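Local coordinates for protein putative SAM-dependent O-methyltranferase (Podospora anserina, PDB 4YMH) that probably transfers methyl groups from S-adenosylmethionine to hydroxyl groups of its substrates, acting as a cation-dependent O-methyltransferase, at residues A[147-159]-A[203-217]. Numbering follows the deposited sequence.
Sequences KDGYAGYVKTILD and ALDKFSAGLMEDPRI. With SAH (S-adenosyl-L-homocysteine), chain E.
R216 reaches across to D159 with a nearly straight salt bridge, NH1 to OD1 2.7 Å, the oxygen lying close to the guanidinium plane; NH2 adds a weak bond to the same oxygen. From its own segment D214 holds the guanidinium side-on: OD2 takes NH2 and OD1 takes NE, both through syn lone pairs, while the anti side of OD1 accepts the backbone N of R216 in an Asx turn. With carboxylates at two of its edges, the guanidinium is fixed in rotation, and L158 CB lies over the centre of one face, 3.5 Å from R216 CZ. K155 NZ joins this network through a weak bond to D159 OD2. Beyond the guanidinium, L158 CD1 meets CG2 of I217 (3.7 Å), where strand 217-222 begins. In this Rossmann-like class I methyltransferase fold, helices 150-159 and 194-212 pack side by side on one face of the central sheet, their local axes 9.7 Å apart and 30° from parallel. F207 CG stands anti to its backbone nitrogen (chi1 167°), which carries the ring up to helix 150-159. Y150 CB sits over the ring centre, 3.7 Å from the F207 centroid, in a CH-pi contact, and the Y150 ring turns its edge to the same face, planes at 88°. L211 CG lies over the opposite face, V154 CG2 meets the F207 rim at CE1 (3.7 Å), and A151 flanks CD1. Toward the ligand end, L204 splits its methyls, CD1 to K147 CB and CD2 to Y150 CD2, and A203 CB touches D148. Y150 OH accepts from K147 NZ (3.0 Å) and is also hydrogen-bonded to D172 O. Y153 brings OH within 3.4 Å of N6 of S-adenosyl-L-homocysteine and bonds N146.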
ATOM      1  N   LYS A 147     -19.319   8.716   1.538  1.00 22.04           N
ATOM      2  CA  LYS A 147     -18.923   7.787   0.486  1.00 20.38           C
ATOM      3  C   LYS A 147     -19.648   8.087  -0.820  1.00 22.35           C
ATOM      4  O   LYS A 147     -19.111   7.817  -1.901  1.00 24.55           O
ATOM      5  CB  LYS A 147     -19.167   6.338   0.920  1.00 22.24           C
ATOM      6  CG  LYS A 147     -18.609   5.987   2.307  1.00 24.77           C
ATOM      7  CD  LYS A 147     -17.109   6.270   2.443  1.00 29.88           C
ATOM      8  CE  LYS A 147     -16.681   6.087   3.899  1.00 33.91           C
ATOM      9  NZ  LYS A 147     -15.575   7.013   4.277  1.00 39.65           N
ATOM     10  N   ASP A 148     -20.847   8.668  -0.741  1.00 22.89           N
ATOM     11  CA  ASP A 148     -21.588   8.976  -1.965  1.00 24.89           C
ATOM     12  C   ASP A 148     -21.051  10.240  -2.652  1.00 26.27           C
ATOM     13  O   ASP A 148     -21.497  10.597  -3.743  1.00 24.40           O
ATOM     14  CB  ASP A 148     -23.111   9.099  -1.689  1.00 24.97           C
ATOM     15  CG  ASP A 148     -23.479  10.290  -0.794  1.00 29.44           C
ATOM     16  OD1 ASP A 148     -22.612  10.842  -0.105  1.00 30.36           O
ATOM     17  OD2 ASP A 148     -24.671  10.654  -0.742  1.00 36.99           O
ATOM     18  N   GLY A 149     -20.082  10.904  -2.025  1.00 21.74           N
ATOM     19  CA  GLY A 149     -19.472  12.099  -2.596  1.00 21.59           C
ATOM     20  C   GLY A 149     -18.111  11.928  -3.280  1.00 22.35           C
ATOM     21  O   GLY A 149     -17.625  12.850  -3.957  1.00 22.33           O
ATOM     22  N   TYR A 150     -17.503  10.749  -3.130  1.00 22.19           N
ATOM     23  CA  TYR A 150     -16.134  10.526  -3.612  1.00 17.29           C
ATOM     24  C   TYR A 150     -15.968  10.873  -5.091  1.00 20.77           C
ATOM     25  O   TYR A 150     -15.034  11.597  -5.473  1.00 22.00           O
ATOM     26  CB  TYR A 150     -15.704   9.066  -3.390  1.00 18.72           C
ATOM     27  CG  TYR A 150     -15.245   8.701  -1.988  1.00 19.23           C
ATOM     28  CD1 TYR A 150     -15.724   9.371  -0.872  1.00 18.24           C
ATOM     29  CD2 TYR A 150     -14.341   7.662  -1.788  1.00 15.09           C
ATOM     30  CE1 TYR A 150     -15.317   9.013   0.410  1.00 18.35           C
ATOM     31  CE2 TYR A 150     -13.919   7.306  -0.516  1.00 15.46           C
ATOM     32  CZ  TYR A 150     -14.415   7.980   0.576  1.00 18.85           C
ATOM     33  OH  TYR A 150     -14.000   7.612   1.833  1.00 18.44           O
ATOM     34  N   ALA A 151     -16.870  10.364  -5.927  1.00 22.78           N
ATOM     35  CA  ALA A 151     -16.764  10.605  -7.364  1.00 20.98           C
ATOM     36  C   ALA A 151     -16.720  12.105  -7.625  1.00 22.90           C
ATOM     37  O   ALA A 151     -15.801  12.608  -8.298  1.00 27.30           O
ATOM     38  CB  ALA A 151     -17.910   9.957  -8.108  1.00 18.52           C
ATOM     39  N   GLY A 152     -17.654  12.825  -7.007  1.00 21.76           N
ATOM     40  CA  GLY A 152     -17.735  14.265  -7.197  1.00 21.71           C
ATOM     41  C   GLY A 152     -16.447  14.945  -6.759  1.00 21.07           C
ATOM     42  O   GLY A 152     -15.892  15.803  -7.479  1.00 25.92           O
ATOM     43  N   TYR A 153     -15.927  14.511  -5.612  1.00 20.42           N
ATOM     44  CA  TYR A 153     -14.709  15.118  -5.088  1.00 23.40           C
ATOM     45  C   TYR A 153     -13.566  14.923  -6.084  1.00 23.63           C
ATOM     46  O   TYR A 153     -12.863  15.887  -6.450  1.00 21.84           O
ATOM     47  CB  TYR A 153     -14.340  14.524  -3.731  1.00 25.23           C
ATOM     48  CG  TYR A 153     -15.342  14.825  -2.644  1.00 23.11           C
ATOM     49  CD1 TYR A 153     -15.974  16.066  -2.578  1.00 23.05           C
ATOM     50  CD2 TYR A 153     -15.669  13.872  -1.687  1.00 21.12           C
ATOM     51  CE1 TYR A 153     -16.896  16.358  -1.581  1.00 23.82           C
ATOM     52  CE2 TYR A 153     -16.601  14.153  -0.681  1.00 21.67           C
ATOM     53  CZ  TYR A 153     -17.211  15.396  -0.642  1.00 25.09           C
ATOM     54  OH  TYR A 153     -18.132  15.694   0.345  1.00 27.49           O
ATOM     55  N   VAL A 154     -13.425  13.692  -6.568  1.00 20.30           N
ATOM     56  CA  VAL A 154     -12.277  13.394  -7.423  1.00 17.89           C
ATOM     57  C   VAL A 154     -12.445  14.198  -8.702  1.00 21.20           C
ATOM     58  O   VAL A 154     -11.476  14.775  -9.219  1.00 20.70           O
ATOM     59  CB  VAL A 154     -12.140  11.880  -7.719  1.00 19.55           C
ATOM     60  CG1 VAL A 154     -11.127  11.641  -8.839  1.00 21.29           C
ATOM     61  CG2 VAL A 154     -11.712  11.125  -6.463  1.00 19.81           C
ATOM     62  N   LYS A 155     -13.690  14.326  -9.162  1.00 20.98           N
ATOM     63  CA  LYS A 155     -13.919  15.062 -10.399  1.00 24.45           C
ATOM     64  C   LYS A 155     -13.437  16.509 -10.228  1.00 25.40           C
ATOM     65  O   LYS A 155     -12.672  17.028 -11.057  1.00 23.43           O
ATOM     66  CB  LYS A 155     -15.403  15.023 -10.789  1.00 24.87           C
ATOM     67  CG  LYS A 155     -15.725  15.717 -12.088  1.00 31.58           C
ATOM     68  CD  LYS A 155     -17.224  15.736 -12.319  1.00 35.49           C
ATOM     69  CE  LYS A 155     -17.601  16.652 -13.466  1.00 42.88           C
ATOM     70  NZ  LYS A 155     -16.899  16.207 -14.691  1.00 46.58           N
ATOM     71  N   THR A 156     -13.832  17.124  -9.114  1.00 24.79           N
ATOM     72  CA  THR A 156     -13.470  18.510  -8.860  1.00 23.76           C
ATOM     73  C   THR A 156     -11.958  18.591  -8.826  1.00 23.59           C
ATOM     74  O   THR A 156     -11.344  19.441  -9.493  1.00 27.26           O
ATOM     75  CB  THR A 156     -14.080  19.033  -7.540  1.00 24.36           C
ATOM     76  OG1 THR A 156     -15.502  19.165  -7.693  1.00 26.45           O
ATOM     77  CG2 THR A 156     -13.506  20.400  -7.162  1.00 23.21           C
ATOM     78  N   ILE A 157     -11.363  17.628  -8.128  1.00 21.83           N
ATOM     79  CA  ILE A 157      -9.923  17.648  -7.903  1.00 25.56           C
ATOM     80  C   ILE A 157      -9.207  17.594  -9.240  1.00 25.52           C
ATOM     81  O   ILE A 157      -8.284  18.366  -9.497  1.00 22.87           O
ATOM     82  CB  ILE A 157      -9.493  16.488  -6.993  1.00 23.31           C
ATOM     83  CG1 ILE A 157      -9.892  16.804  -5.553  1.00 23.83           C
ATOM     84  CG2 ILE A 157      -8.009  16.246  -7.091  1.00 25.33           C
ATOM     85  CD1 ILE A 157      -9.880  15.612  -4.633  1.00 21.19           C
ATOM     86  N   LEU A 158      -9.687  16.748 -10.141  1.00 22.88           N
ATOM     87  CA  LEU A 158      -8.979  16.652 -11.401  1.00 21.55           C
ATOM     88  C   LEU A 158      -9.323  17.842 -12.282  1.00 26.07           C
ATOM     89  O   LEU A 158      -8.443  18.383 -12.957  1.00 25.96           O
ATOM     90  CB  LEU A 158      -9.301  15.352 -12.106  1.00 20.88           C
ATOM     91  CG  LEU A 158      -8.891  14.142 -11.273  1.00 18.88           C
ATOM     92  CD1 LEU A 158      -9.465  12.888 -11.918  1.00 19.73           C
ATOM     93  CD2 LEU A 158      -7.370  14.049 -11.158  1.00 19.41           C
ATOM     94  N   ASP A 159     -10.585  18.275 -12.251  1.00 24.04           N
ATOM     95  CA  ASP A 159     -11.016  19.312 -13.192  1.00 26.56           C
ATOM     96  C   ASP A 159     -10.288  20.618 -12.911  1.00 32.04           C
ATOM     97  O   ASP A 159      -9.933  21.352 -13.838  1.00 27.83           O
ATOM     98  CB  ASP A 159     -12.528  19.545 -13.129  1.00 30.13           C
ATOM     99  CG  ASP A 159     -13.336  18.429 -13.788  1.00 34.64           C
ATOM    100  OD1 ASP A 159     -12.749  17.537 -14.444  1.00 32.46           O
ATOM    101  OD2 ASP A 159     -14.579  18.468 -13.666  1.00 35.49           O
ATOM    102  N   ALA A 203     -22.745   3.123  -3.855  1.00 19.27           N
ATOM    103  CA  ALA A 203     -22.145   4.373  -4.324  1.00 20.21           C
ATOM    104  C   ALA A 203     -20.656   4.183  -4.690  1.00 20.22           C
ATOM    105  O   ALA A 203     -20.159   4.713  -5.691  1.00 21.84           O
ATOM    106  CB  ALA A 203     -22.308   5.476  -3.267  1.00 21.26           C
ATOM    107  N   LEU A 204     -19.952   3.410  -3.876  1.00 17.64           N
ATOM    108  CA  LEU A 204     -18.516   3.222  -4.045  1.00 18.06           C
ATOM    109  C   LEU A 204     -18.203   2.328  -5.236  1.00 18.83           C
ATOM    110  O   LEU A 204     -17.144   2.461  -5.859  1.00 19.17           O
ATOM    111  CB  LEU A 204     -17.911   2.651  -2.767  1.00 14.68           C
ATOM    112  CG  LEU A 204     -17.797   3.727  -1.680  1.00 17.35           C
ATOM    113  CD1 LEU A 204     -17.571   3.112  -0.298  1.00 14.51           C
ATOM    114  CD2 LEU A 204     -16.677   4.706  -2.031  1.00 17.86           C
ATOM    115  N   ASP A 205     -19.128   1.432  -5.564  1.00 16.69           N
ATOM    116  CA  ASP A 205     -18.964   0.610  -6.754  1.00 16.36           C
ATOM    117  C   ASP A 205     -19.104   1.502  -7.995  1.00 18.96           C
ATOM    118  O   ASP A 205     -18.306   1.405  -8.947  1.00 17.93           O
ATOM    119  CB  ASP A 205     -19.986  -0.529  -6.775  1.00 20.11           C
ATOM    120  CG  ASP A 205     -19.992  -1.287  -8.088  1.00 25.13           C
ATOM    121  OD1 ASP A 205     -18.945  -1.858  -8.481  1.00 21.98           O
ATOM    122  OD2 ASP A 205     -21.057  -1.285  -8.745  1.00 29.16           O
ATOM    123  N   LYS A 206     -20.108   2.380  -7.990  1.00 18.87           N
ATOM    124  CA  LYS A 206     -20.222   3.323  -9.109  1.00 21.32           C
ATOM    125  C   LYS A 206     -18.977   4.232  -9.231  1.00 18.55           C
ATOM    126  O   LYS A 206     -18.487   4.493 -10.332  1.00 19.44           O
ATOM    127  CB  LYS A 206     -21.483   4.175  -8.955  1.00 26.90           C
ATOM    128  CG  LYS A 206     -22.777   3.394  -9.160  1.00 35.62           C
ATOM    129  CD  LYS A 206     -23.976   4.329  -9.196  1.00 41.08           C
ATOM    130  CE  LYS A 206     -25.262   3.576  -9.526  1.00 49.30           C
ATOM    131  NZ  LYS A 206     -25.772   2.809  -8.358  1.00 52.73           N
ATOM    132  N   PHE A 207     -18.493   4.706  -8.086  1.00 17.71           N
ATOM    133  CA  PHE A 207     -17.273   5.515  -7.998  1.00 18.25           C
ATOM    134  C   PHE A 207     -16.096   4.801  -8.673  1.00 21.39           C
ATOM    135  O   PHE A 207     -15.440   5.340  -9.593  1.00 21.67           O
ATOM    136  CB  PHE A 207     -16.961   5.808  -6.530  1.00 14.92           C
ATOM    137  CG  PHE A 207     -15.568   6.366  -6.278  1.00 14.54           C
ATOM    138  CD1 PHE A 207     -15.206   7.614  -6.760  1.00 18.96           C
ATOM    139  CD2 PHE A 207     -14.643   5.646  -5.533  1.00 14.30           C
ATOM    140  CE1 PHE A 207     -13.923   8.141  -6.510  1.00 16.80           C
ATOM    141  CE2 PHE A 207     -13.363   6.158  -5.289  1.00 16.75           C
ATOM    142  CZ  PHE A 207     -13.014   7.412  -5.778  1.00 16.66           C
ATOM    143  N   SER A 208     -15.871   3.569  -8.224  1.00 18.29           N
ATOM    144  CA  SER A 208     -14.752   2.754  -8.701  1.00 19.27           C
ATOM    145  C   SER A 208     -14.834   2.509 -10.198  1.00 17.56           C
ATOM    146  O   SER A 208     -13.829   2.601 -10.890  1.00 20.26           O
ATOM    147  CB  SER A 208     -14.704   1.414  -7.967  1.00 16.02           C
ATOM    148  OG  SER A 208     -14.452   1.604  -6.594  1.00 16.43           O
ATOM    149  N   ALA A 209     -16.029   2.199 -10.699  1.00 17.39           N
ATOM    150  CA  ALA A 209     -16.188   1.966 -12.135  1.00 19.77           C
ATOM    151  C   ALA A 209     -15.950   3.248 -12.930  1.00 21.42           C
ATOM    152  O   ALA A 209     -15.387   3.217 -14.025  1.00 23.65           O
ATOM    153  CB  ALA A 209     -17.574   1.401 -12.440  1.00 20.69           C
ATOM    154  N   GLY A 210     -16.375   4.377 -12.371  1.00 20.13           N
ATOM    155  CA  GLY A 210     -16.185   5.657 -13.029  1.00 24.10           C
ATOM    156  C   GLY A 210     -14.719   6.046 -13.172  1.00 20.45           C
ATOM    157  O   GLY A 210     -14.330   6.658 -14.175  1.00 22.72           O
ATOM    158  N   LEU A 211     -13.914   5.728 -12.168  1.00 20.17           N
ATOM    159  CA  LEU A 211     -12.484   6.028 -12.261  1.00 18.50           C
ATOM    160  C   LEU A 211     -11.845   5.347 -13.462  1.00 22.13           C
ATOM    161  O   LEU A 211     -10.944   5.902 -14.101  1.00 19.19           O
ATOM    162  CB  LEU A 211     -11.754   5.610 -10.997  1.00 16.38           C
ATOM    163  CG  LEU A 211     -12.128   6.346  -9.716  1.00 20.32           C
ATOM    164  CD1 LEU A 211     -11.252   5.832  -8.575  1.00 18.17           C
ATOM    165  CD2 LEU A 211     -12.017   7.880  -9.866  1.00 16.69           C
ATOM    166  N   MET A 212     -12.318   4.149 -13.786  1.00 18.59           N
ATOM    167  CA  MET A 212     -11.715   3.410 -14.891  1.00 20.38           C
ATOM    168  C   MET A 212     -12.017   4.044 -16.246  1.00 25.39           C
ATOM    169  O   MET A 212     -11.327   3.760 -17.229  1.00 23.70           O
ATOM    170  CB  MET A 212     -12.171   1.953 -14.878  1.00 21.80           C
ATOM    171  CG  MET A 212     -11.653   1.176 -13.675  1.00 22.08           C
ATOM    172  SD  MET A 212      -9.855   1.295 -13.444  1.00 28.84           S
ATOM    173  CE  MET A 212      -9.283   0.384 -14.853  1.00 25.62           C
ATOM    174  N   GLU A 213     -13.016   4.924 -16.296  1.00 18.52           N
ATOM    175  CA  GLU A 213     -13.389   5.556 -17.557  1.00 24.61           C
ATOM    176  C   GLU A 213     -12.703   6.910 -17.756  1.00 23.86           C
ATOM    177  O   GLU A 213     -12.861   7.538 -18.805  1.00 24.57           O
ATOM    178  CB  GLU A 213     -14.913   5.749 -17.633  1.00 32.12           C
ATOM    179  CG  GLU A 213     -15.703   4.460 -17.510  1.00 34.33           C
ATOM    180  CD  GLU A 213     -15.328   3.452 -18.581  1.00 43.34           C
ATOM    181  OE1 GLU A 213     -15.234   3.842 -19.767  1.00 43.12           O
ATOM    182  OE2 GLU A 213     -15.116   2.268 -18.234  1.00 49.61           O
ATOM    183  N   ASP A 214     -11.960   7.364 -16.750  1.00 19.96           N
ATOM    184  CA  ASP A 214     -11.356   8.703 -16.804  1.00 21.20           C
ATOM    185  C   ASP A 214      -9.960   8.622 -17.406  1.00 20.92           C
ATOM    186  O   ASP A 214      -9.068   8.022 -16.819  1.00 22.99           O
ATOM    187  CB  ASP A 214     -11.309   9.330 -15.409  1.00 21.99           C
ATOM    188  CG  ASP A 214     -11.026  10.836 -15.445  1.00 27.17           C
ATOM    189  OD1 ASP A 214     -10.182  11.293 -16.249  1.00 23.42           O
ATOM    190  OD2 ASP A 214     -11.648  11.568 -14.657  1.00 27.74           O
ATOM    191  N   PRO A 215      -9.773   9.222 -18.590  1.00 20.47           N
ATOM    192  CA  PRO A 215      -8.508   9.042 -19.304  1.00 21.11           C
ATOM    193  C   PRO A 215      -7.348   9.818 -18.681  1.00 20.57           C
ATOM    194  O   PRO A 215      -6.227   9.695 -19.160  1.00 23.83           O
ATOM    195  CB  PRO A 215      -8.815   9.568 -20.709  1.00 23.09           C
ATOM    196  CG  PRO A 215      -9.912  10.563 -20.511  1.00 24.62           C
ATOM    197  CD  PRO A 215     -10.729  10.055 -19.340  1.00 25.02           C
ATOM    198  N   ARG A 216      -7.608  10.597 -17.640  1.00 19.71           N
ATOM    199  CA  ARG A 216      -6.554  11.429 -17.057  1.00 22.05           C
ATOM    200  C   ARG A 216      -5.720  10.698 -16.003  1.00 21.30           C
ATOM    201  O   ARG A 216      -4.625  11.147 -15.639  1.00 19.98           O
ATOM    202  CB  ARG A 216      -7.164  12.698 -16.445  1.00 21.99           C
ATOM    203  CG  ARG A 216      -7.802  13.630 -17.458  1.00 21.52           C
ATOM    204  CD  ARG A 216      -8.586  14.743 -16.754  1.00 23.97           C
ATOM    205  NE  ARG A 216      -9.680  14.201 -15.953  1.00 20.27           N
ATOM    206  CZ  ARG A 216     -10.601  14.939 -15.339  1.00 21.94           C
ATOM    207  NH1 ARG A 216     -10.567  16.258 -15.429  1.00 22.43           N
ATOM    208  NH2 ARG A 216     -11.566  14.356 -14.643  1.00 24.16           N
ATOM    209  N   ILE A 217      -6.217   9.562 -15.526  1.00 18.74           N
ATOM    210  CA  ILE A 217      -5.663   8.968 -14.314  1.00 19.23           C
ATOM    211  C   ILE A 217      -5.303   7.494 -14.412  1.00 22.40           C
ATOM    212  O   ILE A 217      -5.907   6.745 -15.181  1.00 21.48           O
ATOM    213  CB  ILE A 217      -6.653   9.128 -13.131  1.00 15.23           C
ATOM    214  CG1 ILE A 217      -8.044   8.598 -13.506  1.00 17.90           C
ATOM    215  CG2 ILE A 217      -6.733  10.581 -12.699  1.00 17.78           C
ATOM    216  CD1 ILE A 217      -9.069   8.638 -12.370  1.00 21.82           C
TER
HETATM  217  N   SAH E1001     -10.521  11.089   8.579  1.00 31.95           N
HETATM  218  CA  SAH E1001     -10.983  10.748   9.895  1.00 35.69           C
HETATM  219  CB  SAH E1001     -12.392  10.162   9.861  1.00 32.83           C
HETATM  220  CG  SAH E1001     -13.391  10.798   8.899  1.00 29.14           C
HETATM  221  SD  SAH E1001     -14.993  10.119   9.126  1.00 31.51           S
HETATM  222  C   SAH E1001     -10.066   9.753  10.553  1.00 35.76           C
HETATM  223  O   SAH E1001     -10.066   9.641  11.757  1.00 30.25           O
HETATM  224  OXT SAH E1001      -9.337   9.065   9.855  1.00 36.11           O
HETATM  225  C5' SAH E1001     -15.821  11.068   7.917  1.00 30.17           C
HETATM  226  C4' SAH E1001     -16.038  12.525   8.294  1.00 30.11           C
HETATM  227  O4' SAH E1001     -16.536  13.231   7.172  1.00 33.68           O
HETATM  228  C3' SAH E1001     -17.074  12.702   9.378  1.00 32.92           C
HETATM  229  O3' SAH E1001     -16.563  13.471  10.440  1.00 33.00           O
HETATM  230  C2' SAH E1001     -18.208  13.429   8.703  1.00 31.31           C
HETATM  231  O2' SAH E1001     -18.921  14.267   9.557  1.00 28.94           O
HETATM  232  C1' SAH E1001     -17.533  14.143   7.558  1.00 32.84           C
HETATM  233  N9  SAH E1001     -18.424  14.408   6.419  1.00 33.36           N
HETATM  234  C8  SAH E1001     -19.392  13.643   5.950  1.00 32.96           C
HETATM  235  N7  SAH E1001     -19.975  14.207   4.906  1.00 28.91           N
HETATM  236  C5  SAH E1001     -19.372  15.350   4.691  1.00 30.80           C
HETATM  237  C6  SAH E1001     -19.487  16.444   3.729  1.00 30.09           C
HETATM  238  N6  SAH E1001     -20.411  16.371   2.797  1.00 32.24           N
HETATM  239  N1  SAH E1001     -18.654  17.476   3.819  1.00 29.65           N
HETATM  240  C2  SAH E1001     -17.724  17.508   4.767  1.00 29.99           C
HETATM  241  N3  SAH E1001     -17.551  16.559   5.667  1.00 28.46           N
HETATM  242  C4  SAH E1001     -18.334  15.475   5.678  1.00 31.11           C